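Hydrogenase maturation factor (Thermoanaerobacter tengcongensis, PDB 3VTH) probably transfers a carbamoyl group from carbamoyl phosphate, using ATP, to the C-terminus of HypE during the maturation of [NiFe]-hydrogenases. Local coordinates at residues Leu212-Ile217 with Leu228-Ala232; Phe252-Met256 with Pro324-Thr328; Leu276-Arg281 with Val306-Tyr310; Pro282-Lys288 with Leu301-Met307. One frame throughout, in Å; residues are numbered along the deposited sequence.

Contact 1: residues Leu212-Ile217 with Leu228-Ala232; sequences LKEGKI and LAVNA
A Schellman motif ends helix 204-213 at G215 and turns the chain so that L212 and I217 meet L228, A229 and V230 around the end of strand 226-229. I217 reaches with both branches. Its CG1 presses on V230 CG1 at 3.3 Å, tighter than usual, with the two side chains side by side and pointing the same way. Its CG2 lies anti to the backbone N and turns to L228 CD2 at 3.7 Å. L212 brings CD2 to the carbonyl of A229, 3.5 Å from A229 O, and also near the A229 methyl. The backbones meet through a CA-H...O contact from I217 CA to A229 O at 3.4 Å.

Polar links are made through water. One water donates to L212 O and K216 O and accepts from N231 N at 2.9 Å. A second accepts from N231 ND2 at 3.0 Å and lies 3.2 Å from L212 O, a longer and less certain bond. N231 OD1 is taken by L233 N. L212 O also receives G215 N, one of the bonds that close the turn. The chemistry is therefore an apolar core with a hydrated flank, where water links the backbone and the N231 amide across the two segments.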
# COMPACT_ATOMS: atom_id res chain seq x y z
N LEU A 212 -22.46 8.05 17.31
CA LEU A 212 -21.25 7.44 17.85
C LEU A 212 -21.22 7.37 19.38
O LEU A 212 -20.81 6.38 19.95
CB LEU A 212 -20.00 8.16 17.33
CG LEU A 212 -19.66 8.07 15.84
CD1 LEU A 212 -18.55 9.08 15.53
CD2 LEU A 212 -19.23 6.63 15.42
N LYS A 213 -21.66 8.44 20.04
CA LYS A 213 -21.71 8.46 21.51
C LYS A 213 -22.74 7.47 22.05
O LYS A 213 -22.58 6.94 23.15
CB LYS A 213 -22.03 9.86 22.02
CG LYS A 213 -20.89 10.83 21.84
CD LYS A 213 -21.26 12.19 22.41
CE LYS A 213 -20.55 13.28 21.63
NZ LYS A 213 -20.78 14.61 22.28
N GLU A 214 -23.79 7.24 21.27
CA GLU A 214 -24.83 6.28 21.66
C GLU A 214 -24.39 4.83 21.41
O GLU A 214 -25.12 3.89 21.73
CB GLU A 214 -26.14 6.58 20.94
CG GLU A 214 -26.88 7.79 21.50
CD GLU A 214 -28.00 8.28 20.59
OE1 GLU A 214 -28.77 9.19 21.00
OE2 GLU A 214 -28.11 7.78 19.45
N GLY A 215 -23.20 4.66 20.82
CA GLY A 215 -22.63 3.34 20.59
C GLY A 215 -23.06 2.73 19.27
O GLY A 215 -23.03 1.51 19.11
N LYS A 216 -23.44 3.57 18.31
CA LYS A 216 -23.92 3.12 17.02
C LYS A 216 -22.81 3.09 15.95
O LYS A 216 -21.71 3.63 16.15
CB LYS A 216 -25.10 3.98 16.56
CG LYS A 216 -26.37 3.78 17.41
CD LYS A 216 -27.50 4.68 16.96
CE LYS A 216 -28.59 4.79 18.01
NZ LYS A 216 -29.24 3.48 18.26
N ILE A 217 -23.11 2.43 14.83
CA ILE A 217 -22.20 2.34 13.70
C ILE A 217 -22.59 3.39 12.68
O ILE A 217 -23.75 3.44 12.25
CB ILE A 217 -22.23 0.93 13.04
CG1 ILE A 217 -21.69 -0.13 14.00
CG2 ILE A 217 -21.41 0.94 11.75
CD1 ILE A 217 -22.28 -1.50 13.80
N LEU A 228 -16.80 2.51 8.04
CA LEU A 228 -17.70 2.29 9.17
C LEU A 228 -16.93 2.64 10.40
O LEU A 228 -15.77 2.22 10.56
CB LEU A 228 -18.14 0.83 9.23
CG LEU A 228 -18.97 0.34 8.05
CD1 LEU A 228 -18.81 -1.17 7.83
CD2 LEU A 228 -20.44 0.74 8.23
N ALA A 229 -17.57 3.42 11.26
CA ALA A 229 -16.95 3.91 12.48
C ALA A 229 -17.79 3.61 13.71
O ALA A 229 -19.03 3.62 13.67
CB ALA A 229 -16.69 5.42 12.37
N VAL A 230 -17.08 3.32 14.81
CA VAL A 230 -17.67 3.24 16.14
C VAL A 230 -16.67 3.82 17.13
O VAL A 230 -15.48 3.91 16.83
CB VAL A 230 -18.04 1.77 16.59
CG1 VAL A 230 -19.14 1.19 15.72
CG2 VAL A 230 -16.80 0.83 16.65
N ASN A 231 -17.15 4.18 18.31
CA ASN A 231 -16.29 4.51 19.44
C ASN A 231 -15.30 3.37 19.72
O ASN A 231 -15.70 2.28 20.15
CB ASN A 231 -17.16 4.78 20.68
CG ASN A 231 -16.37 5.23 21.89
OD1 ASN A 231 -15.14 5.19 21.91
ND2 ASN A 231 -17.08 5.66 22.91
N ALA A 232 -14.01 3.63 19.54
CA ALA A 232 -12.96 2.61 19.78
C ALA A 232 -12.72 2.31 21.27
O ALA A 232 -11.93 1.42 21.61
CB ALA A 232 -11.65 3.00 19.09
O HOH W 1 -20.00 4.07 18.62
O HOH W 2 -19.98 4.92 22.62

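Contact 2: residues Phe252-Met256 with Pro324-Thr328; sequences FAVMM and PIVMT. With APC (diphosphomethylphosphonic acid adenosyl ester), chain F.
V326 puts CG1 over one face of the F252 ring, 4.1 Å from the ring centroid and 24° off the normal. This is a CH-pi contact, offset toward the rim. T328 meets the same ring at its edge, where T328 OG1 is 3.7 Å from F252 CE1. With chi1 at -172°, T328 OG1 points away from its own N and toward the nucleotide: it donates to APC O1A at 2.6 Å. K245 NZ is a further partner of this hydroxyl. R242 makes a cation-pi contact with F252. An alanine in place of F252 is likely to leave R242 without its ring partner and open a gap beside V326.

The backbones pair antiparallel. M255 N donates to I325 O at 2.7 Å, I325 N returns a bond to M255 O, and M327 N reaches A253 O in a nearly straight bond (169°). V254 and V326 point to one face of the sheet, where V254 CG1 also packs on P324 CB at 3.5 Å. M255 and I325 point to the other, and there M255 CB touches both I325 CG1 and M327 CG. A water joins A253 N and M327 O to APC O1A. Such a strand pair, lining a nucleotide pocket in a mixed sheet, belongs to the YrdC-like domain of HypF.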
# COMPACT_ATOMS: atom_id res chain seq x y z
N PHE A 252 -8.79 -3.91 13.79
CA PHE A 252 -9.31 -2.64 13.29
C PHE A 252 -8.29 -1.53 13.47
O PHE A 252 -7.69 -1.38 14.55
CB PHE A 252 -10.55 -2.22 14.08
CG PHE A 252 -11.80 -2.98 13.75
CD1 PHE A 252 -12.17 -3.23 12.43
CD2 PHE A 252 -12.64 -3.40 14.76
CE1 PHE A 252 -13.35 -3.91 12.13
CE2 PHE A 252 -13.83 -4.07 14.48
CZ PHE A 252 -14.17 -4.35 13.17
N ALA A 253 -8.14 -0.73 12.42
CA ALA A 253 -7.44 0.53 12.48
C ALA A 253 -8.31 1.57 13.18
O ALA A 253 -9.53 1.49 13.11
CB ALA A 253 -7.09 1.01 11.08
N VAL A 254 -7.68 2.54 13.84
CA VAL A 254 -8.39 3.55 14.62
C VAL A 254 -7.89 4.94 14.20
O VAL A 254 -6.70 5.11 13.90
CB VAL A 254 -8.19 3.28 16.14
CG1 VAL A 254 -8.69 4.43 17.00
CG2 VAL A 254 -8.93 2.01 16.56
N MET A 255 -8.80 5.90 14.14
CA MET A 255 -8.45 7.29 13.93
C MET A 255 -8.38 8.02 15.27
O MET A 255 -9.31 7.94 16.07
CB MET A 255 -9.46 7.99 13.03
CG MET A 255 -9.08 9.44 12.74
SD MET A 255 -10.21 10.27 11.60
CE MET A 255 -9.73 9.54 10.04
N MET A 256 -7.28 8.72 15.50
CA MET A 256 -7.14 9.56 16.70
C MET A 256 -6.96 11.01 16.29
O MET A 256 -6.62 11.28 15.14
CB MET A 256 -5.96 9.08 17.53
CG MET A 256 -6.12 7.61 17.92
SD MET A 256 -5.03 7.15 19.27
CE MET A 256 -5.32 5.39 19.31
N PRO A 324 -11.25 8.09 20.45
CA PRO A 324 -10.82 7.67 19.12
C PRO A 324 -11.87 6.76 18.49
O PRO A 324 -12.72 6.20 19.20
CB PRO A 324 -9.53 6.88 19.38
CG PRO A 324 -9.31 6.88 20.88
CD PRO A 324 -10.54 7.37 21.53
N ILE A 325 -11.82 6.61 17.17
CA ILE A 325 -12.82 5.80 16.49
C ILE A 325 -12.22 4.76 15.54
O ILE A 325 -11.26 5.05 14.85
CB ILE A 325 -13.82 6.67 15.70
CG1 ILE A 325 -13.06 7.58 14.71
CG2 ILE A 325 -14.72 7.48 16.66
CD1 ILE A 325 -13.94 8.42 13.77
N VAL A 326 -12.82 3.58 15.50
CA VAL A 326 -12.56 2.59 14.47
C VAL A 326 -12.90 3.21 13.11
O VAL A 326 -13.85 3.97 13.00
CB VAL A 326 -13.43 1.33 14.68
CG1 VAL A 326 -13.38 0.39 13.46
CG2 VAL A 326 -12.99 0.61 15.94
N MET A 327 -12.07 2.92 12.11
CA MET A 327 -12.38 3.21 10.73
C MET A 327 -12.06 1.94 9.97
O MET A 327 -10.89 1.57 9.82
CB MET A 327 -11.52 4.37 10.20
CG MET A 327 -11.91 5.72 10.75
SD MET A 327 -13.50 6.24 10.09
CE MET A 327 -12.98 7.24 8.69
N THR A 328 -13.10 1.26 9.50
CA THR A 328 -12.94 0.04 8.72
C THR A 328 -13.69 0.28 7.43
O THR A 328 -14.62 1.08 7.40
CB THR A 328 -13.43 -1.23 9.49
OG1 THR A 328 -13.05 -2.41 8.75
CG2 THR A 328 -14.93 -1.22 9.70
PG APC F . -12.53 -6.50 4.68
O1G APC F . -12.88 -5.04 4.53
O2G APC F . -12.94 -7.05 6.03
O3G APC F . -12.96 -7.37 3.54
PB APC F . -9.82 -5.59 5.07
O1B APC F . -9.84 -4.55 4.00
O2B APC F . -8.52 -6.35 5.21
O3B APC F . -10.93 -6.69 4.67
PA APC F . -10.18 -3.09 6.94
O1A APC F . -10.53 -2.82 8.39
O2A APC F . -10.94 -2.29 5.95
C3A APC F . -10.35 -4.90 6.67
O5' APC F . -8.63 -2.74 6.65
C5' APC F . -7.69 -2.40 7.66
C4' APC F . -6.38 -3.14 7.36
O4' APC F . -5.42 -2.68 8.32
C3' APC F . -6.55 -4.65 7.56
O3' APC F . -5.87 -5.40 6.55
C2' APC F . -5.87 -4.90 8.89
O2' APC F . -5.42 -6.26 9.03
C1' APC F . -4.80 -3.81 8.92
N9 APC F . -4.49 -3.57 10.33
C8 APC F . -5.24 -2.89 11.24
N7 APC F . -4.63 -2.94 12.45
C5 APC F . -3.50 -3.65 12.31
C6 APC F . -2.39 -4.10 13.19
N6 APC F . -2.37 -3.76 14.50
N1 APC F . -1.40 -4.84 12.64
C2 APC F . -1.39 -5.17 11.33
N3 APC F . -2.36 -4.82 10.47
C4 APC F . -3.41 -4.07 10.90
O HOH W 3 -10.00 -1.10 10.28

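Contact 3: residues Leu276-Arg281 with Val306-Tyr310; sequences LLSQRR and VMLPY. With PO4 (phosphate ion), chain L.
R281 has L308 CD1 over one face of its guanidinium, 4.2 Å above the plane and offset toward the rim. L308 CB comes within 3.5 Å of R281 NH1. The same nitrogen donates to P309 O at 2.8 Å. That donor lies in the carbonyl plane of P309, but the bond is bent to 138° and tilted from the guanidinium plane. The other nitrogens turn back on their own segment. R281 NE donates to S278 O at 3.0 Å, almost exactly in the guanidinium plane, and NH2 donates to L277 O. The chain is bent at chi2 (-71°) and chi3, which folds the group back over the helix end. S278 O also takes R281 N, the bond of a type I turn from S278 to R281, and its two donors come from opposite faces of its plane. These bonds fix the rotation of the guanidinium.

R281 CB packs on Y310 CB at 3.5 Å, and the two side chains slide past each other in opposite directions. L276 sets CD2 against V306 O at 3.4 Å and CB against L308 CD1. L277 CD2 also touches L308 CD1. A water joins L276 O to L308 N. S278 OG accepts R280 N in an ST turn, and R280 holds a phosphate ion, probably from the crystallisation liquor, through NE and NH2.

The contact ties the end of helix 270-277 to the end of strand 303-307. L308 also packs on helix 259-265, and helix 312-320 meets R281 and P309.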
# COMPACT_ATOMS: atom_id res chain seq x y z
N LEU A 276 2.80 9.52 10.23
CA LEU A 276 1.45 9.87 10.70
C LEU A 276 0.99 11.24 10.21
O LEU A 276 -0.15 11.41 9.75
CB LEU A 276 1.39 9.86 12.22
CG LEU A 276 1.26 8.50 12.92
CD1 LEU A 276 1.61 8.64 14.41
CD2 LEU A 276 -0.15 7.98 12.72
N LEU A 277 1.89 12.21 10.31
CA LEU A 277 1.61 13.60 9.99
C LEU A 277 1.68 13.93 8.50
O LEU A 277 1.17 14.96 8.08
CB LEU A 277 2.56 14.54 10.76
CG LEU A 277 2.31 14.68 12.28
CD1 LEU A 277 3.52 15.31 12.94
CD2 LEU A 277 1.05 15.50 12.61
N SER A 278 2.31 13.07 7.70
CA SER A 278 2.36 13.28 6.24
C SER A 278 0.98 13.60 5.69
O SER A 278 -0.00 13.02 6.14
CB SER A 278 2.88 12.03 5.55
OG SER A 278 2.92 12.20 4.13
N GLN A 279 0.90 14.48 4.69
CA GLN A 279 -0.38 14.65 3.98
C GLN A 279 -0.85 13.36 3.31
O GLN A 279 -2.03 13.23 2.97
CB GLN A 279 -0.29 15.77 2.94
CG GLN A 279 -0.46 17.18 3.50
CD GLN A 279 -0.41 18.20 2.38
OE1 GLN A 279 0.66 18.55 1.91
NE2 GLN A 279 -1.58 18.64 1.92
N ARG A 280 0.04 12.40 3.12
CA ARG A 280 -0.43 11.11 2.57
C ARG A 280 -1.43 10.46 3.55
O ARG A 280 -2.31 9.71 3.14
CB ARG A 280 0.75 10.19 2.24
CG ARG A 280 1.76 10.78 1.23
CD ARG A 280 2.84 9.73 0.88
NE ARG A 280 3.90 10.26 0.01
CZ ARG A 280 3.86 10.28 -1.32
NH1 ARG A 280 2.78 9.81 -1.96
NH2 ARG A 280 4.89 10.77 -2.02
N ARG A 281 -1.29 10.78 4.85
CA ARG A 281 -2.17 10.29 5.92
C ARG A 281 -2.50 8.81 5.82
O ARG A 281 -3.66 8.46 5.55
CB ARG A 281 -3.47 11.14 5.98
CG ARG A 281 -3.26 12.61 6.39
CD ARG A 281 -2.90 12.71 7.86
NE ARG A 281 -2.03 13.85 8.20
CZ ARG A 281 -2.27 14.76 9.14
NH1 ARG A 281 -3.40 14.71 9.85
NH2 ARG A 281 -1.39 15.72 9.39
N VAL A 306 -2.93 3.04 13.47
CA VAL A 306 -3.47 4.36 13.82
C VAL A 306 -3.32 5.34 12.68
O VAL A 306 -2.28 5.38 12.03
CB VAL A 306 -2.80 4.93 15.10
CG1 VAL A 306 -3.46 6.25 15.53
CG2 VAL A 306 -2.91 3.93 16.24
N MET A 307 -4.36 6.14 12.45
CA MET A 307 -4.30 7.23 11.50
C MET A 307 -4.78 8.53 12.16
O MET A 307 -5.50 8.53 13.18
CB MET A 307 -5.18 6.92 10.28
CG MET A 307 -6.69 6.95 10.59
SD MET A 307 -7.73 6.21 9.31
CE MET A 307 -6.80 6.67 7.85
N LEU A 308 -4.39 9.64 11.55
CA LEU A 308 -4.84 10.95 11.98
C LEU A 308 -5.94 11.41 11.03
O LEU A 308 -6.14 10.78 9.99
CB LEU A 308 -3.65 11.93 11.98
CG LEU A 308 -2.51 11.60 12.96
CD1 LEU A 308 -1.39 12.63 12.89
CD2 LEU A 308 -3.03 11.49 14.40
N PRO A 309 -6.66 12.50 11.36
CA PRO A 309 -7.68 13.03 10.45
C PRO A 309 -7.08 13.36 9.08
O PRO A 309 -5.92 13.82 9.01
CB PRO A 309 -8.09 14.34 11.14
CG PRO A 309 -7.88 14.09 12.59
CD PRO A 309 -6.60 13.25 12.63
N TYR A 310 -7.83 13.11 8.00
CA TYR A 310 -7.33 13.40 6.65
C TYR A 310 -8.26 14.23 5.78
O TYR A 310 -7.84 14.73 4.72
CB TYR A 310 -6.87 12.12 5.92
CG TYR A 310 -7.93 11.07 5.66
CD1 TYR A 310 -8.12 10.02 6.58
CD2 TYR A 310 -8.73 11.11 4.51
CE1 TYR A 310 -9.09 9.04 6.35
CE2 TYR A 310 -9.72 10.13 4.27
CZ TYR A 310 -9.88 9.09 5.20
OH TYR A 310 -10.83 8.12 5.00
P PO4 L . 7.37 11.45 0.77
O1 PO4 L . 5.95 11.67 1.24
O2 PO4 L . 7.90 10.14 1.35
O3 PO4 L . 7.45 11.35 -0.74
O4 PO4 L . 8.23 12.60 1.26
O HOH W 4 -2.31 9.45 9.43

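Contact 4: residues Pro282-Lys288 with Leu301-Met307; sequences PIVLLKK and LDTLGVM. With APC (diphosphomethylphosphonic acid adenosyl ester), chain F.
K287 and K288 grip L301 and D302, just before strand 303-307, by three bonds. K287 NZ makes a salt bridge with D302 OD2 at 2.8 Å, on the syn side and 28° out of the carboxylate plane. D302 OD1 is taken by S626 OG. K288 N donates to D302 O in a nearly straight bond (178°), and that oxygen also accepts from a water shared with K288 O. The extended chain of K288 runs alongside the D302 backbone and brings NZ to L301 O at 2.8 Å; A298 O, outside the segments, is its stronger acceptor. A leucine in place of K288 would probably leave L301 O and A298 O without this donor and the loop around L301 less firmly held.

Further along, V284 N gives to V306 O at 2.7 Å and V306 N gives back to V284 O. L286 and L304 exchange a similar pair. Between these pairs, G305 faces L285, where a side chain would be tight against I283 CG2 and L285 CD2. That face takes the adenine: APC N6 donates to T303 OG1 at 3.2 Å, and L285 CD1 lies 3.6 Å from APC C2. On the opposite face L286 CD1 meets V306 CB.

Strands 283-287 and 303-307 are antiparallel neighbours in the sheet. Strand 370-374 flanks the first and strand 254-255 the second, while helices 259-265 and 270-277 pack on the V284 and L286 side.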
# COMPACT_ATOMS: atom_id res chain seq x y z
N PRO A 282 -1.51 7.92 6.03
CA PRO A 282 -1.83 6.51 6.12
C PRO A 282 -2.19 6.08 7.55
O PRO A 282 -1.95 6.84 8.51
CB PRO A 282 -0.50 5.84 5.76
CG PRO A 282 0.51 6.74 6.39
CD PRO A 282 -0.05 8.14 6.12
N ILE A 283 -2.73 4.87 7.66
CA ILE A 283 -2.72 4.11 8.91
C ILE A 283 -1.25 3.71 9.16
O ILE A 283 -0.58 3.25 8.25
CB ILE A 283 -3.56 2.82 8.74
CG1 ILE A 283 -5.05 3.17 8.53
CG2 ILE A 283 -3.35 1.85 9.93
CD1 ILE A 283 -5.85 2.07 7.82
N VAL A 284 -0.73 3.94 10.38
CA VAL A 284 0.64 3.55 10.69
C VAL A 284 0.57 2.51 11.80
O VAL A 284 -0.11 2.72 12.80
CB VAL A 284 1.49 4.77 11.17
CG1 VAL A 284 2.94 4.35 11.50
CG2 VAL A 284 1.47 5.91 10.13
N LEU A 285 1.30 1.41 11.62
CA LEU A 285 1.35 0.36 12.64
C LEU A 285 2.35 0.74 13.71
O LEU A 285 3.54 0.96 13.43
CB LEU A 285 1.70 -1.01 12.03
CG LEU A 285 0.78 -1.46 10.88
CD1 LEU A 285 1.19 -2.83 10.42
CD2 LEU A 285 -0.71 -1.44 11.28
N LEU A 286 1.87 0.79 14.95
CA LEU A 286 2.63 1.30 16.09
C LEU A 286 2.58 0.32 17.24
O LEU A 286 1.54 -0.29 17.47
CB LEU A 286 2.03 2.64 16.55
CG LEU A 286 2.02 3.80 15.55
CD1 LEU A 286 1.19 4.94 16.12
CD2 LEU A 286 3.44 4.28 15.21
N LYS A 287 3.69 0.17 17.97
CA LYS A 287 3.71 -0.68 19.16
C LYS A 287 2.87 -0.08 20.27
O LYS A 287 2.98 1.12 20.56
CB LYS A 287 5.15 -0.91 19.65
CG LYS A 287 6.03 -1.75 18.69
CD LYS A 287 5.72 -3.27 18.78
CE LYS A 287 6.64 -4.07 17.84
NZ LYS A 287 6.44 -5.55 17.94
N LYS A 288 2.05 -0.93 20.89
CA LYS A 288 1.15 -0.52 21.99
C LYS A 288 1.96 -0.19 23.24
O LYS A 288 2.89 -0.91 23.59
CB LYS A 288 0.19 -1.65 22.34
CG LYS A 288 -0.88 -1.98 21.30
CD LYS A 288 -1.62 -3.26 21.76
CE LYS A 288 -2.82 -3.57 20.88
NZ LYS A 288 -3.42 -4.85 21.30
N LEU A 301 -2.42 -8.86 19.65
CA LEU A 301 -1.33 -8.23 18.93
C LEU A 301 -0.66 -7.17 19.81
O LEU A 301 -1.31 -6.62 20.72
CB LEU A 301 -1.83 -7.60 17.62
CG LEU A 301 -2.54 -8.55 16.64
CD1 LEU A 301 -3.07 -7.80 15.42
CD2 LEU A 301 -1.62 -9.68 16.21
N ASP A 302 0.61 -6.90 19.55
CA ASP A 302 1.32 -5.89 20.33
C ASP A 302 1.39 -4.54 19.60
O ASP A 302 2.08 -3.62 20.05
CB ASP A 302 2.71 -6.38 20.78
CG ASP A 302 3.71 -6.50 19.65
OD1 ASP A 302 3.35 -6.46 18.45
OD2 ASP A 302 4.91 -6.66 19.96
N THR A 303 0.68 -4.44 18.48
CA THR A 303 0.63 -3.23 17.66
C THR A 303 -0.81 -2.73 17.45
O THR A 303 -1.76 -3.49 17.54
CB THR A 303 1.24 -3.45 16.27
OG1 THR A 303 0.51 -4.50 15.61
CG2 THR A 303 2.75 -3.84 16.37
N LEU A 304 -0.94 -1.43 17.16
CA LEU A 304 -2.20 -0.82 16.80
C LEU A 304 -2.00 -0.10 15.46
O LEU A 304 -0.94 0.48 15.23
CB LEU A 304 -2.57 0.21 17.88
CG LEU A 304 -3.95 0.36 18.53
CD1 LEU A 304 -4.68 -0.97 18.78
CD2 LEU A 304 -3.76 1.14 19.86
N GLY A 305 -3.00 -0.15 14.59
CA GLY A 305 -2.98 0.61 13.35
C GLY A 305 -3.67 1.93 13.60
O GLY A 305 -4.86 1.95 13.94
N VAL A 306 -2.93 3.04 13.47
CA VAL A 306 -3.47 4.36 13.82
C VAL A 306 -3.32 5.34 12.68
O VAL A 306 -2.28 5.38 12.03
CB VAL A 306 -2.80 4.93 15.10
CG1 VAL A 306 -3.46 6.25 15.53
CG2 VAL A 306 -2.91 3.93 16.24
N MET A 307 -4.36 6.14 12.45
CA MET A 307 -4.30 7.23 11.50
C MET A 307 -4.78 8.53 12.16
O MET A 307 -5.50 8.53 13.18
CB MET A 307 -5.18 6.92 10.28
CG MET A 307 -6.69 6.95 10.59
SD MET A 307 -7.73 6.21 9.31
CE MET A 307 -6.80 6.67 7.85
PG APC F . -12.53 -6.50 4.68
O1G APC F . -12.88 -5.04 4.53
O2G APC F . -12.94 -7.05 6.03
O3G APC F . -12.96 -7.37 3.54
PB APC F . -9.82 -5.59 5.07
O1B APC F . -9.84 -4.55 4.00
O2B APC F . -8.52 -6.35 5.21
O3B APC F . -10.93 -6.69 4.67
PA APC F . -10.18 -3.09 6.94
O1A APC F . -10.53 -2.82 8.39
O2A APC F . -10.94 -2.29 5.95
C3A APC F . -10.35 -4.90 6.67
O5' APC F . -8.63 -2.74 6.65
C5' APC F . -7.69 -2.40 7.66
C4' APC F . -6.38 -3.14 7.36
O4' APC F . -5.42 -2.68 8.32
C3' APC F . -6.55 -4.65 7.56
O3' APC F . -5.87 -5.40 6.55
C2' APC F . -5.87 -4.90 8.89
O2' APC F . -5.42 -6.26 9.03
C1' APC F . -4.80 -3.81 8.92
N9 APC F . -4.49 -3.57 10.33
C8 APC F . -5.24 -2.89 11.24
N7 APC F . -4.63 -2.94 12.45
C5 APC F . -3.50 -3.65 12.31
C6 APC F . -2.39 -4.10 13.19
N6 APC F . -2.37 -3.76 14.50
N1 APC F . -1.40 -4.84 12.64
C2 APC F . -1.39 -5.17 11.33
N3 APC F . -2.36 -4.82 10.47
C4 APC F . -3.41 -4.07 10.90
O HOH W 5 3.51 -3.25 22.59

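All four contacts lie in the YrdC-like domain and reach one mixed sheet. Across it the strands run 226-229, 325-329, 254-255, 303-307, 283-287. Contact 1 sits at the first of these, contact 2 joins the next two, and contact 4 joins the last two. Contact 3 ties helix 270-277 to strand 303-307, which it shares with contact 4. Contacts 1 and 2 have centres about 10 Å apart, as do contacts 2 and 4; contacts 1 and 3 are about 21 Å apart. Along the chain contact 1 closes first. Contacts 3 and 4 both fall between the two segments of contact 2. Contact 2 holds the alpha-phosphonate of the bound nucleotide analogue and contact 4 its adenine.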